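Local coordinates for protein proliferating cell nuclear antigen (Entamoeba histolytica, PDB 3P91) that probably forms a ring around DNA that raises the processivity of DNA polymerase delta during elongation of the leading strand, at residues D154-G159 against F210-I215; E131-Q136 against K250-P255. All coordinates share one frame; numbering follows the deposited sequence.

Interaction 1: residues D154-G159 against F210-I215; sequences DFSALG and FALKQI
Leu212 reaches helix 145-158 because its CG stands anti to the backbone N (chi1 176°), and the next torsion (chi2 55°) leaves the two methyls forked against the last turn of that helix. Its partner Phe155 turns the other way: with chi1 at -88°, CB faces the leucine while the ring is carried off elsewhere. The contact joins the two helices of the C-terminal domain of the PCNA fold, which in this family line the inner surface of the ring around the DNA channel. Leu212 is the first residue of helix 212-218 as it leaves strand 206-211, with Ala211 at the N-cap, so a helix start here meets a helix end.

The methyls share the work unequally. CD1 packs on Phe155 CB at 4.1 Å, and CD2 lies just as far from that carbon. CD2 goes further onto the main chain, 3.4 Å from Phe155 O and 3.7 Å from Phe155 C, close to where Gly159 leaves helical geometry. No hydrogen bond bridges the segments; the contact rests on the two methyls of Leu212 against Phe155. Leu212 and Phe155 both also touch Ile163 on strand 162-167, and the Phe155 ring continues to Leu174 and Thr176 on strand 171-177. The same helix end meets the second subunit, where Leu158 packs on Lys82 of that neighbour. At the solvent-exposed side of the contact, Ser156 OG hydrogen-bonds the carbonyl O of Thr152 and comes to 4.3 Å from Leu212 CG.

Interaction 2: residues E131-Q136 against K250-P255; sequences EIPELQ and KFYLAP
The phenolic OH of Tyr252 is touched across this contact by two carbons of Ile132, CD1 at 3.9 Å and CG2 at 4.0 Å; no hydrogen bond joins the two segments. The isoleucine covers one face of the ring, its CB standing 4.0 Å from Tyr252 CZ. Its chi1 of 74° places CG1 between the backbone N and the carbonyl carbon, and the nearly extended chi2 then carries CD1 out to the hydroxyl end.

Pro133 comes in at a slant beside the CD1-CE1 flank, on the same side of the ring plane as Ile132. Pro133 CD is 3.6 Å from Tyr252 CD1, and Pro133 CG comes equally near the same carbon. Leu135 contributes one methyl near the ring plane, where its CD2 reaches the edge at Tyr252 CE1 (4.1 Å). One buried aromatic side chain is thus met by three apolar residues of an irregular segment, and the three approach different parts of it: a face, a slanted flank and an edge.

Segment 131-136 belongs to the long connection between the two domains of the PCNA subunit. In relatives this connection and the neighbouring C-terminal strand border the hydrophobic pocket that receives PIP-box peptides of partner proteins, so the packing is consistent with a wall of such a site. Beyond the ring, Pro133 and Leu135 also rest on Pro237 and Ala236. Tyr252 itself sits on strand 247-253, flanked by strands 52-57 and 238-244; its side chain touches Leu52 and Ser54, while adjacent Leu253 packs against helix 212-218.

Overall arrangement
The centres of the two contacts lie 19 Å apart, and along the chain interaction 1 is nested within the loop closed by interaction 2. They meet through the segments 210-215 and 250-255: Ile215 CD1 packs 3.5 Å from Leu253 CD2, and Phe210 CE1 comes to 3.7 Å from Pro255 CA. Neighbouring residues of strand 247-253 thus serve the two contacts from opposite faces, Tyr252 toward segment 131-136 and Leu253 away from it. Interaction 1 ties the paired helices near a subunit boundary, whereas interaction 2, which no other chain of the trimer touches, fastens the connection on the side where relatives bind partner peptides.

Interaction 1: residues D154-G159 against F210-I215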
ATOM      1  N   ASP A 154       8.451 -10.529  12.884  1.00 24.65           N
ATOM      2  CA  ASP A 154       8.411  -9.822  14.152  1.00 23.25           C
ATOM      3  C   ASP A 154       9.806  -9.769  14.737  1.00 23.84           C
ATOM      4  O   ASP A 154      10.243  -8.735  15.226  1.00 25.37           O
ATOM      5  CB  ASP A 154       7.477 -10.522  15.125  1.00 26.56           C
ATOM      6  CG  ASP A 154       6.038 -10.514  14.659  1.00 30.77           C
ATOM      7  OD1 ASP A 154       5.293 -11.444  15.043  1.00 34.29           O
ATOM      8  OD2 ASP A 154       5.649  -9.583  13.918  1.00 30.30           O
ATOM      9  N   PHE A 155      10.506 -10.894  14.668  1.00 23.98           N
ATOM     10  CA  PHE A 155      11.866 -10.997  15.189  1.00 24.50           C
ATOM     11  C   PHE A 155      12.857 -10.028  14.552  1.00 24.17           C
ATOM     12  O   PHE A 155      13.709  -9.481  15.240  1.00 25.40           O
ATOM     13  CB  PHE A 155      12.370 -12.442  15.082  1.00 23.95           C
ATOM     14  CG  PHE A 155      12.015 -13.288  16.271  1.00 24.52           C
ATOM     15  CD1 PHE A 155      10.732 -13.267  16.793  1.00 23.66           C
ATOM     16  CD2 PHE A 155      12.964 -14.095  16.875  1.00 25.87           C
ATOM     17  CE1 PHE A 155      10.403 -14.036  17.897  1.00 24.36           C
ATOM     18  CE2 PHE A 155      12.640 -14.867  17.979  1.00 25.74           C
ATOM     19  CZ  PHE A 155      11.355 -14.840  18.487  1.00 23.81           C
ATOM     20  N   SER A 156      12.744  -9.821  13.243  1.00 25.41           N
ATOM     21  CA  SER A 156      13.611  -8.874  12.541  1.00 26.21           C
ATOM     22  C   SER A 156      13.403  -7.459  13.062  1.00 27.58           C
ATOM     23  O   SER A 156      14.347  -6.674  13.162  1.00 30.23           O
ATOM     24  CB  SER A 156      13.334  -8.902  11.039  1.00 26.17           C
ATOM     25  OG  SER A 156      13.414 -10.220  10.531  1.00 27.95           O
ATOM     26  N   ALA A 157      12.156  -7.143  13.389  1.00 23.82           N
ATOM     27  CA  ALA A 157      11.806  -5.833  13.906  1.00 25.42           C
ATOM     28  C   ALA A 157      12.256  -5.639  15.347  1.00 27.36           C
ATOM     29  O   ALA A 157      12.665  -4.545  15.731  1.00 32.59           O
ATOM     30  CB  ALA A 157      10.305  -5.614  13.799  1.00 26.27           C
ATOM     31  N   LEU A 158      12.181  -6.703  16.138  1.00 25.63           N
ATOM     32  CA  LEU A 158      12.399  -6.607  17.574  1.00 23.06           C
ATOM     33  C   LEU A 158      13.735  -7.187  18.026  1.00 28.29           C
ATOM     34  O   LEU A 158      14.145  -6.996  19.173  1.00 29.70           O
ATOM     35  CB  LEU A 158      11.275  -7.330  18.301  1.00 21.32           C
ATOM     36  CG  LEU A 158       9.859  -6.841  18.021  1.00 24.40           C
ATOM     37  CD1 LEU A 158       8.841  -7.851  18.508  1.00 22.31           C
ATOM     38  CD2 LEU A 158       9.618  -5.471  18.654  1.00 25.52           C
ATOM     39  N   GLY A 159      14.410  -7.903  17.137  1.00 25.86           N
ATOM     40  CA  GLY A 159      15.628  -8.590  17.513  1.00 28.32           C
ATOM     41  C   GLY A 159      16.893  -7.912  17.038  1.00 30.84           C
ATOM     42  O   GLY A 159      16.852  -6.821  16.473  1.00 33.13           O
ATOM     43  N   PHE A 210      21.396 -18.754  15.012  1.00 21.77           N
ATOM     44  CA  PHE A 210      21.550 -18.587  13.578  1.00 19.79           C
ATOM     45  C   PHE A 210      21.488 -17.120  13.206  1.00 22.41           C
ATOM     46  O   PHE A 210      20.933 -16.312  13.941  1.00 25.56           O
ATOM     47  CB  PHE A 210      20.431 -19.329  12.856  1.00 21.30           C
ATOM     48  CG  PHE A 210      20.413 -20.809  13.124  1.00 23.12           C
ATOM     49  CD1 PHE A 210      21.212 -21.673  12.381  1.00 22.43           C
ATOM     50  CD2 PHE A 210      19.598 -21.340  14.116  1.00 21.53           C
ATOM     51  CE1 PHE A 210      21.204 -23.039  12.623  1.00 21.91           C
ATOM     52  CE2 PHE A 210      19.583 -22.708  14.362  1.00 22.44           C
ATOM     53  CZ  PHE A 210      20.391 -23.558  13.611  1.00 21.68           C
ATOM     54  N   ALA A 211      22.063 -16.768  12.066  1.00 21.67           N
ATOM     55  CA  ALA A 211      21.944 -15.410  11.561  1.00 21.48           C
ATOM     56  C   ALA A 211      20.477 -15.141  11.261  1.00 23.21           C
ATOM     57  O   ALA A 211      19.873 -15.844  10.460  1.00 24.59           O
ATOM     58  CB  ALA A 211      22.781 -15.243  10.309  1.00 21.68           C
ATOM     59  N   LEU A 212      19.897 -14.131  11.901  1.00 24.32           N
ATOM     60  CA  LEU A 212      18.477 -13.853  11.720  1.00 22.98           C
ATOM     61  C   LEU A 212      18.178 -13.356  10.309  1.00 24.01           C
ATOM     62  O   LEU A 212      17.119 -13.655   9.750  1.00 24.64           O
ATOM     63  CB  LEU A 212      17.959 -12.870  12.781  1.00 24.49           C
ATOM     64  CG  LEU A 212      16.505 -12.376  12.698  1.00 24.71           C
ATOM     65  CD1 LEU A 212      15.503 -13.520  12.660  1.00 21.30           C
ATOM     66  CD2 LEU A 212      16.188 -11.435  13.854  1.00 23.32           C
ATOM     67  N   LYS A 213      19.114 -12.615   9.724  1.00 23.59           N
ATOM     68  CA  LYS A 213      18.928 -12.113   8.365  1.00 23.59           C
ATOM     69  C   LYS A 213      18.638 -13.246   7.395  1.00 23.06           C
ATOM     70  O   LYS A 213      17.780 -13.123   6.526  1.00 28.60           O
ATOM     71  CB  LYS A 213      20.146 -11.320   7.892  1.00 24.16           C
ATOM     72  N   GLN A 214      19.355 -14.350   7.551  1.00 22.18           N
ATOM     73  CA  GLN A 214      19.215 -15.497   6.665  1.00 23.36           C
ATOM     74  C   GLN A 214      17.904 -16.196   6.881  1.00 23.38           C
ATOM     75  O   GLN A 214      17.181 -16.489   5.936  1.00 23.91           O
ATOM     76  CB  GLN A 214      20.315 -16.504   6.959  1.00 25.86           C
ATOM     77  CG  GLN A 214      21.681 -15.920   6.847  1.00 25.53           C
ATOM     78  CD  GLN A 214      22.062 -15.748   5.423  1.00 26.42           C
ATOM     79  OE1 GLN A 214      21.943 -16.681   4.626  1.00 27.76           O
ATOM     80  NE2 GLN A 214      22.498 -14.550   5.071  1.00 30.72           N
ATOM     81  N   ILE A 215      17.627 -16.503   8.141  1.00 24.19           N
ATOM     82  CA  ILE A 215      16.423 -17.222   8.501  1.00 22.22           C
ATOM     83  C   ILE A 215      15.256 -16.445   7.938  1.00 23.70           C
ATOM     84  O   ILE A 215      14.423 -16.985   7.210  1.00 24.44           O
ATOM     85  CB  ILE A 215      16.281 -17.335  10.029  1.00 22.85           C
ATOM     86  CG1 ILE A 215      17.509 -18.014  10.637  1.00 21.18           C
ATOM     87  CG2 ILE A 215      15.011 -18.078  10.399  1.00 23.19           C
ATOM     88  CD1 ILE A 215      17.778 -19.391  10.087  1.00 21.50           C
TER

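Interaction 2: residues E131-Q136 against K250-P255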
ATOM      1  N   GLU A 131      28.508 -28.629  -2.863  1.00 28.76           N
ATOM      2  CA  GLU A 131      27.973 -29.881  -2.357  1.00 27.26           C
ATOM      3  C   GLU A 131      27.277 -29.632  -1.032  1.00 25.07           C
ATOM      4  O   GLU A 131      27.760 -28.871  -0.201  1.00 23.11           O
ATOM      5  CB  GLU A 131      29.096 -30.897  -2.161  1.00 27.42           C
ATOM      6  CG  GLU A 131      30.028 -31.032  -3.344  1.00 27.35           C
ATOM      7  CD  GLU A 131      29.347 -31.654  -4.536  1.00 37.91           C
ATOM      8  OE1 GLU A 131      29.692 -31.283  -5.680  1.00 44.25           O
ATOM      9  OE2 GLU A 131      28.464 -32.517  -4.329  1.00 40.60           O
ATOM     10  N   ILE A 132      26.141 -30.284  -0.838  1.00 24.77           N
ATOM     11  CA  ILE A 132      25.415 -30.175   0.414  1.00 24.22           C
ATOM     12  C   ILE A 132      26.206 -30.830   1.547  1.00 21.99           C
ATOM     13  O   ILE A 132      27.006 -31.733   1.318  1.00 23.74           O
ATOM     14  CB  ILE A 132      23.990 -30.778   0.303  1.00 23.89           C
ATOM     15  CG1 ILE A 132      24.037 -32.308   0.265  1.00 22.51           C
ATOM     16  CG2 ILE A 132      23.273 -30.218  -0.921  1.00 22.53           C
ATOM     17  CD1 ILE A 132      22.699 -32.966  -0.031  1.00 20.54           C
ATOM     18  N   PRO A 133      26.008 -30.348   2.775  1.00 21.25           N
ATOM     19  CA  PRO A 133      26.710 -30.936   3.911  1.00 20.46           C
ATOM     20  C   PRO A 133      26.092 -32.268   4.324  1.00 23.96           C
ATOM     21  O   PRO A 133      24.983 -32.592   3.894  1.00 24.02           O
ATOM     22  CB  PRO A 133      26.511 -29.893   5.013  1.00 21.17           C
ATOM     23  CG  PRO A 133      25.264 -29.188   4.643  1.00 21.84           C
ATOM     24  CD  PRO A 133      25.237 -29.151   3.153  1.00 20.13           C
ATOM     25  N   GLU A 134      26.813 -33.037   5.137  1.00 23.22           N
ATOM     26  CA  GLU A 134      26.264 -34.258   5.708  1.00 23.99           C
ATOM     27  C   GLU A 134      25.644 -33.913   7.047  1.00 22.86           C
ATOM     28  O   GLU A 134      26.208 -33.126   7.807  1.00 21.78           O
ATOM     29  CB  GLU A 134      27.348 -35.329   5.874  1.00 23.98           C
ATOM     30  CG  GLU A 134      27.933 -35.831   4.569  1.00 26.03           C
ATOM     31  CD  GLU A 134      26.902 -36.540   3.700  1.00 30.93           C
ATOM     32  OE1 GLU A 134      26.818 -36.225   2.493  1.00 31.63           O
ATOM     33  OE2 GLU A 134      26.174 -37.414   4.219  1.00 32.83           O
ATOM     34  N   LEU A 135      24.482 -34.498   7.322  1.00 23.56           N
ATOM     35  CA  LEU A 135      23.722 -34.201   8.529  1.00 25.32           C
ATOM     36  C   LEU A 135      23.150 -35.443   9.181  1.00 26.23           C
ATOM     37  O   LEU A 135      22.836 -36.434   8.521  1.00 27.69           O
ATOM     38  CB  LEU A 135      22.526 -33.292   8.218  1.00 26.21           C
ATOM     39  CG  LEU A 135      22.665 -31.809   7.886  1.00 26.86           C
ATOM     40  CD1 LEU A 135      23.749 -31.177   8.732  1.00 29.44           C
ATOM     41  CD2 LEU A 135      22.944 -31.602   6.414  1.00 25.79           C
ATOM     42  N   GLN A 136      22.992 -35.364  10.491  1.00 27.57           N
ATOM     43  CA  GLN A 136      22.050 -36.222  11.186  1.00 29.70           C
ATOM     44  C   GLN A 136      21.426 -35.375  12.263  1.00 26.95           C
ATOM     45  O   GLN A 136      22.052 -35.078  13.275  1.00 33.46           O
ATOM     46  CB  GLN A 136      22.721 -37.462  11.764  1.00 27.92           C
ATOM     47  CG  GLN A 136      23.820 -37.176  12.725  1.00 29.84           C
ATOM     48  CD  GLN A 136      24.292 -38.428  13.405  1.00 30.81           C
ATOM     49  OE1 GLN A 136      23.840 -39.528  13.084  1.00 29.01           O
ATOM     50  NE2 GLN A 136      25.203 -38.275  14.354  1.00 29.59           N
ATOM     51  N   LYS A 250      15.421 -26.052  -0.597  1.00 19.23           N
ATOM     52  CA  LYS A 250      16.080 -26.228   0.688  1.00 20.73           C
ATOM     53  C   LYS A 250      17.193 -25.230   0.905  1.00 22.25           C
ATOM     54  O   LYS A 250      17.891 -24.852  -0.037  1.00 22.24           O
ATOM     55  CB  LYS A 250      16.652 -27.633   0.826  1.00 20.39           C
ATOM     56  CG  LYS A 250      15.624 -28.714   0.921  1.00 21.52           C
ATOM     57  CD  LYS A 250      16.320 -30.033   0.810  1.00 24.78           C
ATOM     58  CE  LYS A 250      15.366 -31.193   0.897  1.00 27.82           C
ATOM     59  NZ  LYS A 250      16.140 -32.448   0.705  1.00 33.06           N
ATOM     60  N   PHE A 251      17.345 -24.812   2.157  1.00 21.36           N
ATOM     61  CA  PHE A 251      18.436 -23.944   2.552  1.00 21.68           C
ATOM     62  C   PHE A 251      19.241 -24.623   3.635  1.00 21.10           C
ATOM     63  O   PHE A 251      18.681 -25.330   4.470  1.00 20.88           O
ATOM     64  CB  PHE A 251      17.896 -22.639   3.098  1.00 20.39           C
ATOM     65  CG  PHE A 251      17.035 -21.907   2.144  1.00 19.29           C
ATOM     66  CD1 PHE A 251      17.576 -20.967   1.297  1.00 20.43           C
ATOM     67  CD2 PHE A 251      15.682 -22.148   2.098  1.00 19.94           C
ATOM     68  CE1 PHE A 251      16.782 -20.275   0.414  1.00 22.29           C
ATOM     69  CE2 PHE A 251      14.883 -21.462   1.223  1.00 21.20           C
ATOM     70  CZ  PHE A 251      15.434 -20.524   0.374  1.00 21.23           C
ATOM     71  N   TYR A 252      20.551 -24.394   3.617  1.00 21.42           N
ATOM     72  CA  TYR A 252      21.453 -24.965   4.607  1.00 20.08           C
ATOM     73  C   TYR A 252      22.202 -23.858   5.302  1.00 20.39           C
ATOM     74  O   TYR A 252      22.906 -23.081   4.656  1.00 19.83           O
ATOM     75  CB  TYR A 252      22.453 -25.901   3.942  1.00 20.95           C
ATOM     76  CG  TYR A 252      21.824 -27.104   3.291  1.00 19.71           C
ATOM     77  CD1 TYR A 252      21.853 -28.337   3.915  1.00 18.65           C
ATOM     78  CD2 TYR A 252      21.195 -27.005   2.051  1.00 20.05           C
ATOM     79  CE1 TYR A 252      21.287 -29.443   3.331  1.00 19.39           C
ATOM     80  CE2 TYR A 252      20.616 -28.112   1.455  1.00 19.31           C
ATOM     81  CZ  TYR A 252      20.671 -29.332   2.104  1.00 21.85           C
ATOM     82  OH  TYR A 252      20.111 -30.456   1.541  1.00 24.35           O
ATOM     83  N   LEU A 253      22.050 -23.790   6.621  1.00 21.13           N
ATOM     84  CA  LEU A 253      22.676 -22.735   7.400  1.00 21.06           C
ATOM     85  C   LEU A 253      23.349 -23.265   8.664  1.00 22.26           C
ATOM     86  O   LEU A 253      22.724 -23.923   9.498  1.00 23.07           O
ATOM     87  CB  LEU A 253      21.656 -21.652   7.749  1.00 19.12           C
ATOM     88  CG  LEU A 253      22.237 -20.450   8.491  1.00 21.34           C
ATOM     89  CD1 LEU A 253      23.217 -19.680   7.615  1.00 20.46           C
ATOM     90  CD2 LEU A 253      21.124 -19.540   8.992  1.00 23.13           C
ATOM     91  N   ALA A 254      24.633 -22.962   8.800  1.00 22.07           N
ATOM     92  CA  ALA A 254      25.398 -23.407   9.950  1.00 23.23           C
ATOM     93  C   ALA A 254      25.097 -22.563  11.193  1.00 25.27           C
ATOM     94  O   ALA A 254      24.941 -21.346  11.109  1.00 25.12           O
ATOM     95  CB  ALA A 254      26.880 -23.370   9.626  1.00 25.90           C
ATOM     96  N   PRO A 255      25.016 -23.210  12.360  1.00 25.34           N
ATOM     97  CA  PRO A 255      24.766 -22.467  13.598  1.00 27.03           C
ATOM     98  C   PRO A 255      25.903 -21.494  13.940  1.00 29.22           C
ATOM     99  O   PRO A 255      27.022 -21.645  13.447  1.00 29.80           O
ATOM    100  CB  PRO A 255      24.643 -23.575  14.646  1.00 25.07           C
ATOM    101  CG  PRO A 255      25.330 -24.738  14.049  1.00 25.47           C
ATOM    102  CD  PRO A 255      25.107 -24.659  12.590  1.00 23.04           C
TER